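Local structure of protein-glutamate methylesterase/protein-glutamine glutaminase (Thermotoga maritima, 3SFT) at residues S50-L55 / V77-G82; V10-S15 / R20-I25; F114-A119 / T127-L132; S14-P19 / T160-G165. The protein probably removes methyl groups from methylglutamate residues of chemoreceptors and deamidates specific receptor glutamines, here represented by its C-terminal catalytic domain. All blocks are in the same frame, centred on the assembly; numbering follows the deposited sequence.

Contact 1 of 4, residues S50-L55 / V77-G82; sequences SLAMRL and VYIAPG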
loop_
_atom_site.group_PDB
_atom_site.type_symbol
_atom_site.label_atom_id
_atom_site.label_comp_id
_atom_site.label_asym_id
_atom_site.label_seq_id
_atom_site.Cartn_x
_atom_site.Cartn_y
_atom_site.Cartn_z
ATOM N N SER A 50 5.246 15.213 2.774
ATOM C CA SER A 50 4.179 15.970 3.433
ATOM C C SER A 50 3.127 14.995 3.943
ATOM O O SER A 50 2.614 15.139 5.053
ATOM C CB SER A 50 3.540 16.983 2.471
ATOM O OG SER A 50 2.803 16.344 1.440
ATOM N N LEU A 51 2.841 13.987 3.124
ATOM C CA LEU A 51 1.876 12.953 3.461
ATOM C C LEU A 51 2.300 12.206 4.725
ATOM O O LEU A 51 1.476 11.959 5.605
ATOM C CB LEU A 51 1.725 11.975 2.296
ATOM C CG LEU A 51 0.718 10.847 2.511
ATOM C CD1 LEU A 51 -0.647 11.417 2.879
ATOM C CD2 LEU A 51 0.638 9.997 1.256
ATOM N N ALA A 52 3.587 11.872 4.817
ATOM C CA ALA A 52 4.118 11.165 5.984
ATOM C C ALA A 52 3.856 11.965 7.254
ATOM O O ALA A 52 3.331 11.433 8.231
ATOM C CB ALA A 52 5.616 10.901 5.818
ATOM N N MET A 53 4.182 13.254 7.217
ATOM C CA MET A 53 3.978 14.137 8.368
ATOM C C MET A 53 2.507 14.271 8.738
ATOM O O MET A 53 2.148 14.225 9.916
ATOM C CB MET A 53 4.566 15.522 8.095
ATOM C CG MET A 53 6.086 15.570 8.095
ATOM S SD MET A 53 6.699 17.256 7.862
ATOM C CE MET A 53 6.833 17.316 6.087
ATOM N N ARG A 54 1.666 14.439 7.722
ATOM C CA ARG A 54 0.221 14.570 7.896
ATOM C C ARG A 54 -0.352 13.383 8.674
ATOM O O ARG A 54 -1.071 13.568 9.659
ATOM C CB ARG A 54 -0.445 14.655 6.520
ATOM C CG ARG A 54 -1.971 14.572 6.502
ATOM C CD ARG A 54 -2.420 14.026 5.151
ATOM N NE ARG A 54 -3.865 14.074 4.945
ATOM C CZ ARG A 54 -4.454 14.827 4.021
ATOM N NH1 ARG A 54 -3.722 15.605 3.231
ATOM N NH2 ARG A 54 -5.763 14.742 3.829
ATOM N N LEU A 55 -0.021 12.170 8.232
ATOM C CA LEU A 55 -0.502 10.947 8.874
ATOM C C LEU A 55 0.176 10.643 10.220
ATOM O O LEU A 55 -0.454 10.106 11.129
ATOM C CB LEU A 55 -0.351 9.753 7.926
ATOM C CG LEU A 55 -1.177 9.780 6.635
ATOM C CD1 LEU A 55 -0.818 8.579 5.791
ATOM C CD2 LEU A 55 -2.675 9.791 6.960
ATOM N N VAL A 77 4.444 2.794 9.210
ATOM C CA VAL A 77 3.717 3.002 7.969
ATOM C C VAL A 77 4.723 3.756 7.101
ATOM O O VAL A 77 5.162 4.855 7.451
ATOM C CB VAL A 77 2.432 3.838 8.192
ATOM C CG1 VAL A 77 1.707 4.073 6.863
ATOM C CG2 VAL A 77 1.507 3.115 9.160
ATOM N N TYR A 78 5.155 3.117 6.019
ATOM C CA TYR A 78 6.147 3.706 5.126
ATOM C C TYR A 78 5.552 4.289 3.844
ATOM O O TYR A 78 4.860 3.594 3.106
ATOM C CB TYR A 78 7.201 2.662 4.762
ATOM C CG TYR A 78 7.837 1.962 5.945
ATOM C CD1 TYR A 78 8.957 2.501 6.581
ATOM C CD2 TYR A 78 7.331 0.750 6.416
ATOM C CE1 TYR A 78 9.556 1.851 7.656
ATOM C CE2 TYR A 78 7.922 0.090 7.490
ATOM C CZ TYR A 78 9.034 0.646 8.104
ATOM O OH TYR A 78 9.625 0.003 9.161
ATOM N N ILE A 79 5.835 5.564 3.589
ATOM C CA ILE A 79 5.350 6.245 2.394
ATOM C C ILE A 79 6.459 6.176 1.342
ATOM O O ILE A 79 7.601 6.555 1.617
ATOM C CB ILE A 79 5.037 7.744 2.674
ATOM C CG1 ILE A 79 4.066 7.896 3.853
ATOM C CG2 ILE A 79 4.501 8.411 1.430
ATOM C CD1 ILE A 79 2.784 7.080 3.746
ATOM N N ALA A 80 6.136 5.681 0.150
ATOM C CA ALA A 80 7.135 5.582 -0.913
ATOM C C ALA A 80 7.595 6.973 -1.370
ATOM O O ALA A 80 6.772 7.843 -1.636
ATOM C CB ALA A 80 6.573 4.790 -2.092
ATOM N N PRO A 81 8.917 7.215 -1.408
ATOM C CA PRO A 81 9.455 8.511 -1.833
ATOM C C PRO A 81 9.376 8.660 -3.355
ATOM O O PRO A 81 9.269 7.661 -4.075
ATOM C CB PRO A 81 10.902 8.447 -1.349
ATOM C CG PRO A 81 11.239 7.008 -1.529
ATOM C CD PRO A 81 10.005 6.316 -0.977
ATOM N N GLY A 82 9.441 9.899 -3.838
ATOM C CA GLY A 82 9.362 10.148 -5.269
ATOM C C GLY A 82 10.600 9.777 -6.069
ATOM O O GLY A 82 11.651 9.484 -5.504
#
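Ile79 sets its branched side chain against one flank of helix 48-58, where it overlaps Leu51, Ala52 and Leu55. The contact belongs to the doubly wound alpha/beta fold of the CheB catalytic domain: strand 76-79 is part of the seven-stranded parallel sheet, and the helix covers one face of it. The helix and strand segments run nearly antiparallel, at 155°, with their axes approaching to 8.8 Å. That spacing leaves room for a single layer of aliphatic groups, and no hydrogen bond passes between the two segments.

The closest backbones are those of Ala52 and Ile79, whose CA atoms lie 6.2 Å apart. Ala52 has only a methyl at this place, and Ile79 CG1 packs 3.9 Å from Ala52 CB and equally near Ala52 CA, against the helix backbone itself. The two branches of the isoleucine then part. Chi1 of -54° puts CG1 anti to the carbonyl carbon, over Ala52, and chi2 of -53° then turns CD1 toward Leu55, while CG2 serves Leu51, whose side chain crosses that of Ile79 at about a right angle.

All four residues are buried, and the surroundings continue the apolar layer: Ile79 also rests on Val39 of strand 37-41, Leu55 on Val63 of strand 62-65, and Leu51 on Pro19 of helix 18-22. Tyr78, just before Ile79 in the strand, points away from the helix and meets Phe97 edge-to-face. At the two ends of the isoleucine the methyl contacts are looser, with Leu51 CD2 4.2 Å from Ile79 CG2 and Leu55 CD1 4.4 Å from Ile79 CD1.

Contact 2 of 4, residues V10-S15 / R20-I25; sequences VVIGSS and RSLDMI
Ile12 and Ser14, two residues apart on strand 9-14, both direct CB toward Leu22 of the short helix 18-22, and each meets a different methyl of that leucine. Val10, earlier on the strand, packs on Ile37 and Val130 of the flanking strands, and Val11 turns to the other side of the sheet, where it meets helix 112-123. Ile12 makes the apolar part of the contact: its CG2 branch lies 4.2 Å from Leu22 CD2.

At Ser14 the neighbour of the hydroxyl is a methyl, with Leu22 CD1 4.0 Å from Ser14 OG. The hydroxyl is nevertheless satisfied, since OG is hydrogen-bonded to Gln41 OE1, and the same glutamine, through NE2, binds the carbonyl of Ser15. Gln41 thus grips both the Ser14 side chain and the backbone of the residue after it, and Ser15 is the predicted active-site serine, its side chain touching that of His42.

The backbone after Leu22 is held by a hydrogen bond from Ile25 N to Leu22 O at 3.0 Å. Strand 9-14, helix 18-22 and strand 37-41 form a beta-alpha-beta unit; Leu22 reaches Val39 of its second strand as well, while Ile12 borders Leu132 just beyond the end of strand 127-131.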
loop_
_atom_site.group_PDB
_atom_site.type_symbol
_atom_site.label_atom_id
_atom_site.label_comp_id
_atom_site.label_asym_id
_atom_site.label_seq_id
_atom_site.Cartn_x
_atom_site.Cartn_y
_atom_site.Cartn_z
ATOM N N VAL A 10 0.958 -5.215 4.641
ATOM C CA VAL A 10 -0.126 -4.499 4.000
ATOM C C VAL A 10 0.487 -3.486 3.038
ATOM O O VAL A 10 1.321 -2.675 3.424
ATOM C CB VAL A 10 -1.015 -3.769 5.031
ATOM C CG1 VAL A 10 -2.159 -3.047 4.322
ATOM C CG2 VAL A 10 -1.563 -4.762 6.051
ATOM N N VAL A 11 0.126 -3.596 1.769
ATOM C CA VAL A 11 0.620 -2.684 0.755
ATOM C C VAL A 11 -0.601 -1.944 0.222
ATOM O O VAL A 11 -1.550 -2.561 -0.266
ATOM C CB VAL A 11 1.334 -3.437 -0.386
ATOM C CG1 VAL A 11 1.804 -2.456 -1.451
ATOM C CG2 VAL A 11 2.517 -4.230 0.165
ATOM N N ILE A 12 -0.579 -0.624 0.371
ATOM C CA ILE A 12 -1.672 0.238 -0.055
ATOM C C ILE A 12 -1.273 1.085 -1.248
ATOM O O ILE A 12 -0.191 1.678 -1.263
ATOM C CB ILE A 12 -2.085 1.211 1.075
ATOM C CG1 ILE A 12 -2.362 0.440 2.370
ATOM C CG2 ILE A 12 -3.298 2.028 0.643
ATOM C CD1 ILE A 12 -2.914 1.296 3.508
ATOM N N GLY A 13 -2.162 1.140 -2.235
ATOM C CA GLY A 13 -1.930 1.931 -3.430
ATOM C C GLY A 13 -3.026 2.972 -3.532
ATOM O O GLY A 13 -4.205 2.654 -3.383
ATOM N N SER A 14 -2.645 4.216 -3.796
ATOM C CA SER A 14 -3.610 5.302 -3.886
ATOM C C SER A 14 -3.145 6.430 -4.797
ATOM O O SER A 14 -1.950 6.593 -5.050
ATOM C CB SER A 14 -3.876 5.862 -2.488
ATOM O OG SER A 14 -2.656 6.189 -1.836
ATOM N N SER A 15 -4.102 7.222 -5.271
ATOM C CA SER A 15 -3.802 8.350 -6.127
ATOM C C SER A 15 -4.711 9.537 -5.793
ATOM O O SER A 15 -4.601 10.108 -4.713
ATOM C CB SER A 15 -3.917 7.956 -7.600
ATOM O OG SER A 15 -3.300 8.931 -8.420
ATOM N N ARG A 20 -7.117 11.802 1.634
ATOM C CA ARG A 20 -8.419 11.894 2.281
ATOM C C ARG A 20 -8.897 10.519 2.776
ATOM O O ARG A 20 -9.444 10.405 3.873
ATOM C CB ARG A 20 -9.453 12.498 1.321
ATOM C CG ARG A 20 -10.762 12.880 2.004
ATOM C CD ARG A 20 -11.809 13.396 1.028
ATOM N NE ARG A 20 -12.388 12.316 0.234
ATOM C CZ ARG A 20 -13.692 12.103 0.075
ATOM N NH1 ARG A 20 -14.586 12.892 0.654
ATOM N NH2 ARG A 20 -14.103 11.094 -0.678
ATOM N N SER A 21 -8.706 9.479 1.969
ATOM C CA SER A 21 -9.129 8.138 2.371
ATOM C C SER A 21 -8.186 7.527 3.397
ATOM O O SER A 21 -8.624 6.807 4.296
ATOM C CB SER A 21 -9.272 7.221 1.166
ATOM O OG SER A 21 -10.410 7.598 0.418
ATOM N N LEU A 22 -6.901 7.839 3.273
ATOM C CA LEU A 22 -5.896 7.343 4.211
ATOM C C LEU A 22 -6.154 7.905 5.611
ATOM O O LEU A 22 -5.850 7.252 6.609
ATOM C CB LEU A 22 -4.489 7.704 3.731
ATOM C CG LEU A 22 -3.966 6.872 2.555
ATOM C CD1 LEU A 22 -2.763 7.548 1.917
ATOM C CD2 LEU A 22 -3.605 5.481 3.038
ATOM N N ASP A 23 -6.750 9.098 5.671
ATOM C CA ASP A 23 -7.085 9.744 6.943
ATOM C C ASP A 23 -8.124 8.935 7.700
ATOM O O ASP A 23 -8.223 9.043 8.918
ATOM C CB ASP A 23 -7.654 11.152 6.722
ATOM C CG ASP A 23 -6.594 12.174 6.369
ATOM O OD1 ASP A 23 -5.387 11.902 6.553
ATOM O OD2 ASP A 23 -6.982 13.265 5.905
ATOM N N MET A 24 -8.936 8.177 6.964
ATOM C CA MET A 24 -9.972 7.335 7.555
ATOM C C MET A 24 -9.427 5.945 7.890
ATOM O O MET A 24 -10.106 5.148 8.539
ATOM C CB MET A 24 -11.145 7.167 6.583
ATOM C CG MET A 24 -11.897 8.434 6.220
ATOM S SD MET A 24 -13.341 8.075 5.157
ATOM C CE MET A 24 -12.807 8.803 3.611
ATOM N N ILE A 25 -8.199 5.662 7.460
ATOM C CA ILE A 25 -7.589 4.349 7.679
ATOM C C ILE A 25 -6.441 4.308 8.684
ATOM O O ILE A 25 -6.564 3.720 9.758
ATOM C CB ILE A 25 -7.081 3.746 6.343
ATOM C CG1 ILE A 25 -8.204 3.723 5.306
ATOM C CG2 ILE A 25 -6.549 2.331 6.564
ATOM C CD1 ILE A 25 -7.752 3.252 3.940
#

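Contact 3 of 4, residues F114-A119 / T127-L132; sequences FTLDKA and TIAVIL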
loop_
_atom_site.group_PDB
_atom_site.type_symbol
_atom_site.label_atom_id
_atom_site.label_comp_id
_atom_site.label_asym_id
_atom_site.label_seq_id
_atom_site.Cartn_x
_atom_site.Cartn_y
_atom_site.Cartn_z
ATOM N N PHE A 114 4.740 -2.253 -8.839
ATOM C CA PHE A 114 6.113 -2.683 -8.574
ATOM C C PHE A 114 6.276 -3.172 -7.133
ATOM O O PHE A 114 6.857 -4.238 -6.893
ATOM C CB PHE A 114 7.099 -1.542 -8.853
ATOM C CG PHE A 114 8.548 -1.956 -8.779
ATOM C CD1 PHE A 114 9.256 -2.260 -9.939
ATOM C CD2 PHE A 114 9.206 -2.040 -7.554
ATOM C CE1 PHE A 114 10.598 -2.641 -9.879
ATOM C CE2 PHE A 114 10.543 -2.418 -7.483
ATOM C CZ PHE A 114 11.240 -2.720 -8.647
ATOM N N THR A 115 5.779 -2.392 -6.173
ATOM C CA THR A 115 5.878 -2.761 -4.760
ATOM C C THR A 115 5.125 -4.061 -4.447
ATOM O O THR A 115 5.620 -4.912 -3.698
ATOM C CB THR A 115 5.372 -1.623 -3.845
ATOM O OG1 THR A 115 6.171 -0.453 -4.063
ATOM C CG2 THR A 115 5.473 -2.015 -2.374
ATOM N N LEU A 116 3.932 -4.206 -5.019
ATOM C CA LEU A 116 3.117 -5.398 -4.810
ATOM C C LEU A 116 3.757 -6.633 -5.425
ATOM O O LEU A 116 3.672 -7.723 -4.867
ATOM C CB LEU A 116 1.711 -5.186 -5.367
ATOM C CG LEU A 116 0.804 -4.308 -4.500
ATOM C CD1 LEU A 116 -0.377 -3.788 -5.297
ATOM C CD2 LEU A 116 0.327 -5.116 -3.319
ATOM N N ASP A 117 4.398 -6.457 -6.577
ATOM C CA ASP A 117 5.079 -7.556 -7.251
ATOM C C ASP A 117 6.136 -8.114 -6.301
ATOM O O ASP A 117 6.204 -9.323 -6.066
ATOM C CB ASP A 117 5.743 -7.053 -8.541
ATOM C CG ASP A 117 6.589 -8.120 -9.228
ATOM O OD1 ASP A 117 6.163 -9.295 -9.278
ATOM O OD2 ASP A 117 7.685 -7.778 -9.732
ATOM N N LYS A 118 6.944 -7.218 -5.738
ATOM C CA LYS A 118 7.984 -7.618 -4.809
ATOM C C LYS A 118 7.419 -8.181 -3.511
ATOM O O LYS A 118 7.825 -9.261 -3.088
ATOM C CB LYS A 118 8.936 -6.449 -4.526
ATOM C CG LYS A 118 9.723 -5.998 -5.744
ATOM C CD LYS A 118 10.416 -7.186 -6.405
ATOM C CE LYS A 118 11.178 -6.769 -7.654
ATOM N NZ LYS A 118 10.289 -6.129 -8.655
ATOM N N ALA A 119 6.452 -7.484 -2.905
ATOM C CA ALA A 119 5.852 -7.937 -1.644
ATOM C C ALA A 119 5.202 -9.312 -1.747
ATOM O O ALA A 119 5.417 -10.168 -0.895
ATOM C CB ALA A 119 4.841 -6.921 -1.128
ATOM N N THR A 127 0.319 -11.809 2.098
ATOM C CA THR A 127 0.290 -10.466 1.523
ATOM C C THR A 127 -1.136 -9.930 1.500
ATOM O O THR A 127 -2.072 -10.639 1.130
ATOM C CB THR A 127 0.819 -10.450 0.066
ATOM O OG1 THR A 127 2.079 -11.124 0.005
ATOM C CG2 THR A 127 0.998 -9.010 -0.434
ATOM N N ILE A 128 -1.296 -8.683 1.921
ATOM C CA ILE A 128 -2.594 -8.026 1.917
ATOM C C ILE A 128 -2.452 -6.753 1.083
ATOM O O ILE A 128 -1.602 -5.915 1.380
ATOM C CB ILE A 128 -3.054 -7.644 3.345
ATOM C CG1 ILE A 128 -3.286 -8.899 4.192
ATOM C CG2 ILE A 128 -4.342 -6.826 3.280
ATOM C CD1 ILE A 128 -3.692 -8.599 5.647
ATOM N N ALA A 129 -3.241 -6.642 0.016
ATOM C CA ALA A 129 -3.206 -5.465 -0.854
ATOM C C ALA A 129 -4.461 -4.626 -0.653
ATOM O O ALA A 129 -5.559 -5.163 -0.512
ATOM C CB ALA A 129 -3.088 -5.879 -2.321
ATOM N N VAL A 130 -4.286 -3.308 -0.629
ATOM C CA VAL A 130 -5.397 -2.380 -0.460
ATOM C C VAL A 130 -5.307 -1.338 -1.569
ATOM O O VAL A 130 -4.365 -0.553 -1.615
ATOM C CB VAL A 130 -5.344 -1.659 0.919
ATOM C CG1 VAL A 130 -6.579 -0.785 1.096
ATOM C CG2 VAL A 130 -5.264 -2.672 2.049
ATOM N N ILE A 131 -6.277 -1.347 -2.474
ATOM C CA ILE A 131 -6.277 -0.402 -3.580
ATOM C C ILE A 131 -7.345 0.648 -3.342
ATOM O O ILE A 131 -8.544 0.366 -3.376
ATOM C CB ILE A 131 -6.498 -1.123 -4.926
ATOM C CG1 ILE A 131 -5.462 -2.239 -5.084
ATOM C CG2 ILE A 131 -6.413 -0.139 -6.083
ATOM C CD1 ILE A 131 -4.023 -1.767 -4.972
ATOM N N LEU A 132 -6.885 1.866 -3.095
ATOM C CA LEU A 132 -7.758 2.993 -2.809
ATOM C C LEU A 132 -8.073 3.858 -4.020
ATOM O O LEU A 132 -7.585 3.617 -5.128
ATOM C CB LEU A 132 -7.116 3.869 -1.727
ATOM C CG LEU A 132 -6.684 3.152 -0.445
ATOM C CD1 LEU A 132 -6.109 4.167 0.545
ATOM C CD2 LEU A 132 -7.878 2.425 0.162
#
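Helix 112-123 and strand 127-131 are consecutive elements, helix then strand, of the alpha/beta domain, and Leu116 is the side chain that bridges them most fully. Its two methyls take separate partners on the strand. Leu116 CD2 sits 3.6 Å from Ala129 CB, so the small alanine admits the leucine close to the sheet. Leu116 CD1 comes to 4.2 Å from Ile131 CD1, the two side chains crossing obliquely. The first torsion of Leu116 places CG anti to the carbonyl carbon (chi1 -76°), and this brings the forked end down to the strand although CB itself points along the interface.

The segments run almost antiparallel, at 165°, with axes 9.7 Å apart at their closest. This is the geometry of the modified doubly wound fold, in which helices cover a parallel sheet; strand 127-131 lies between strands 9-14 and 152-156, and Ile128, between Thr127 and Ala129, points to the opposite face, onto helix 185-192. On the near face Leu116 also rests on Val11 of strand 9-14 and on Val146 of helix 140-148.

Toward the start of the strand the backbones draw together, Ala119 CA to Thr127 CA being 6.9 Å. Here a methyl pair, Ala119 CB and Thr127 CG2 at 4.4 Å, is joined by a polar approach: Thr127 OG1 is 3.6 Å from Ala119 O, too far for a bond. That hydroxyl is instead hydrogen-bonded to Lys124 O in the connection between helix and strand, which probably holds its rotation, with Thr127 CG2 turned to Ala119.

Contact 4 of 4, residues S14-P19 / T160-G165; sequences SSTGGP and TCVVFG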
loop_
_atom_site.group_PDB
_atom_site.type_symbol
_atom_site.label_atom_id
_atom_site.label_comp_id
_atom_site.label_asym_id
_atom_site.label_seq_id
_atom_site.Cartn_x
_atom_site.Cartn_y
_atom_site.Cartn_z
ATOM N N SER A 14 -2.645 4.216 -3.796
ATOM C CA SER A 14 -3.610 5.302 -3.886
ATOM C C SER A 14 -3.145 6.430 -4.797
ATOM O O SER A 14 -1.950 6.593 -5.050
ATOM C CB SER A 14 -3.876 5.862 -2.488
ATOM O OG SER A 14 -2.656 6.189 -1.836
ATOM N N SER A 15 -4.102 7.222 -5.271
ATOM C CA SER A 15 -3.802 8.350 -6.127
ATOM C C SER A 15 -4.711 9.537 -5.793
ATOM O O SER A 15 -4.601 10.108 -4.713
ATOM C CB SER A 15 -3.917 7.956 -7.600
ATOM O OG SER A 15 -3.300 8.931 -8.420
ATOM N N THR A 16 -5.606 9.906 -6.710
ATOM C CA THR A 16 -6.517 11.031 -6.508
ATOM C C THR A 16 -7.376 10.830 -5.258
ATOM O O THR A 16 -8.066 9.821 -5.121
ATOM C CB THR A 16 -7.425 11.229 -7.737
ATOM O OG1 THR A 16 -6.621 11.261 -8.921
ATOM C CG2 THR A 16 -8.189 12.533 -7.629
ATOM N N GLY A 17 -7.318 11.792 -4.343
ATOM C CA GLY A 17 -8.077 11.685 -3.106
ATOM C C GLY A 17 -7.461 10.696 -2.124
ATOM O O GLY A 17 -8.043 10.412 -1.068
ATOM N N GLY A 18 -6.270 10.194 -2.458
ATOM C CA GLY A 18 -5.580 9.237 -1.605
ATOM C C GLY A 18 -5.471 9.658 -0.150
ATOM O O GLY A 18 -5.909 8.922 0.735
ATOM N N PRO A 19 -4.882 10.836 0.133
ATOM C CA PRO A 19 -4.723 11.346 1.501
ATOM C C PRO A 19 -6.029 11.415 2.298
ATOM O O PRO A 19 -6.046 11.116 3.492
ATOM C CB PRO A 19 -4.122 12.728 1.268
ATOM C CG PRO A 19 -3.245 12.486 0.068
ATOM C CD PRO A 19 -4.152 11.684 -0.827
ATOM N N THR A 160 -16.543 6.185 -0.578
ATOM C CA THR A 160 -15.509 7.066 -0.055
ATOM C C THR A 160 -14.435 7.527 -1.044
ATOM O O THR A 160 -13.541 8.281 -0.673
ATOM C CB THR A 160 -14.848 6.439 1.187
ATOM O OG1 THR A 160 -14.378 5.123 0.873
ATOM C CG2 THR A 160 -15.857 6.344 2.329
ATOM N N CYS A 161 -14.538 7.097 -2.300
ATOM C CA CYS A 161 -13.564 7.481 -3.319
ATOM C C CYS A 161 -13.840 8.838 -3.944
ATOM O O CYS A 161 -14.992 9.230 -4.131
ATOM C CB CYS A 161 -13.539 6.464 -4.469
ATOM S SG CYS A 161 -12.881 4.833 -4.109
ATOM N N VAL A 162 -12.769 9.544 -4.284
ATOM C CA VAL A 162 -12.900 10.809 -4.983
ATOM C C VAL A 162 -13.010 10.378 -6.452
ATOM O O VAL A 162 -13.869 10.861 -7.192
ATOM C CB VAL A 162 -11.684 11.726 -4.751
ATOM C CG1 VAL A 162 -11.800 12.974 -5.612
ATOM C CG2 VAL A 162 -11.624 12.126 -3.280
ATOM N N VAL A 163 -12.184 9.399 -6.827
ATOM C CA VAL A 163 -12.175 8.829 -8.174
ATOM C C VAL A 163 -12.197 7.300 -8.055
ATOM O O VAL A 163 -11.262 6.688 -7.538
ATOM C CB VAL A 163 -10.937 9.266 -9.001
ATOM C CG1 VAL A 163 -10.935 8.557 -10.339
ATOM C CG2 VAL A 163 -10.958 10.772 -9.244
ATOM N N PHE A 164 -13.276 6.694 -8.529
ATOM C CA PHE A 164 -13.446 5.248 -8.469
ATOM C C PHE A 164 -12.861 4.608 -9.721
ATOM O O PHE A 164 -13.586 4.020 -10.516
ATOM C CB PHE A 164 -14.940 4.924 -8.359
ATOM C CG PHE A 164 -15.242 3.486 -8.028
ATOM C CD1 PHE A 164 -14.636 2.863 -6.941
ATOM C CD2 PHE A 164 -16.180 2.774 -8.772
ATOM C CE1 PHE A 164 -14.964 1.558 -6.600
ATOM C CE2 PHE A 164 -16.515 1.465 -8.433
ATOM C CZ PHE A 164 -15.904 0.859 -7.344
ATOM N N GLY A 165 -11.558 4.770 -9.920
ATOM C CA GLY A 165 -10.914 4.188 -11.083
ATOM C C GLY A 165 -10.054 3.004 -10.701
ATOM O O GLY A 165 -10.308 1.882 -11.138
HETATM O O HOH W 1 -10.808 9.870 -0.773
#
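Van der Waals contact between Thr16 and the valine pair Val162 and Val163 makes up most of this interface. Thr16 CG2 is the main touching atom on its side, 3.7 Å from Val163 CG2 and 4.2 Å from Val162 CG1. With OG1 at chi1 -50°, CG2 falls anti to the backbone N, the direction in which the two valines lie. The side chain of Thr16 crosses that of Val162 at about a right angle.

A second set of contacts is made by the backbone. With no side chain, Gly17 lets Val162 CG2 reach its CA, at 3.6 Å, and the backbones come close: Gly17 CA and Val162 CA are 5.2 Å apart. The positive phi of Gly17, 75°, suits the third position of the type II beta turn from Ser15 to Gly18, closed by Gly18 N to Ser15 O at 2.8 Å. The turn follows strand 9-14 and leads directly into helix 18-22, with Gly17 at the N-cap position, so the predicted active-site Ser15 lies at the junction of strand and helix.

Polar links across the interface are indirect. One water donates to Gly17 O at 2.8 Å and to Thr160 O at 3.2 Å, bridging the two carbonyls. Thr133, from outside both segments, does similar work: its OG1 is hydrogen-bonded to Thr16 O and to the backbone N atoms of Val162 and Val163. Next to Val162, the side chain of Arg20 packs on the valine, while its NH2 makes a weak hydrogen bond to Thr160 O.

Contacts 1, 2 and 3 are buried and reach the same parallel sheet, whereas contact 4 lies at the surface, its centre about 13 Å from the centre of the chain. The first three rely mainly on aliphatic side chains set between helix and strand, with a hydroxyl beside them in contacts 2 and 3; contact 4 joins two loops and adds a bridging water. Contacts 2 and 3 meet through neighbouring strands, where Gly13 N to Val130 O at 2.8 Å is a probable hydrogen bond. Contacts 2 and 4 share Ser14, Ser15 and helix 18-22. Contact 1 is tied to contact 2 by the salt bridge Arg54 NH2 to Asp23 OD2, 2.8 Å, and contacts 1 and 3 do not touch.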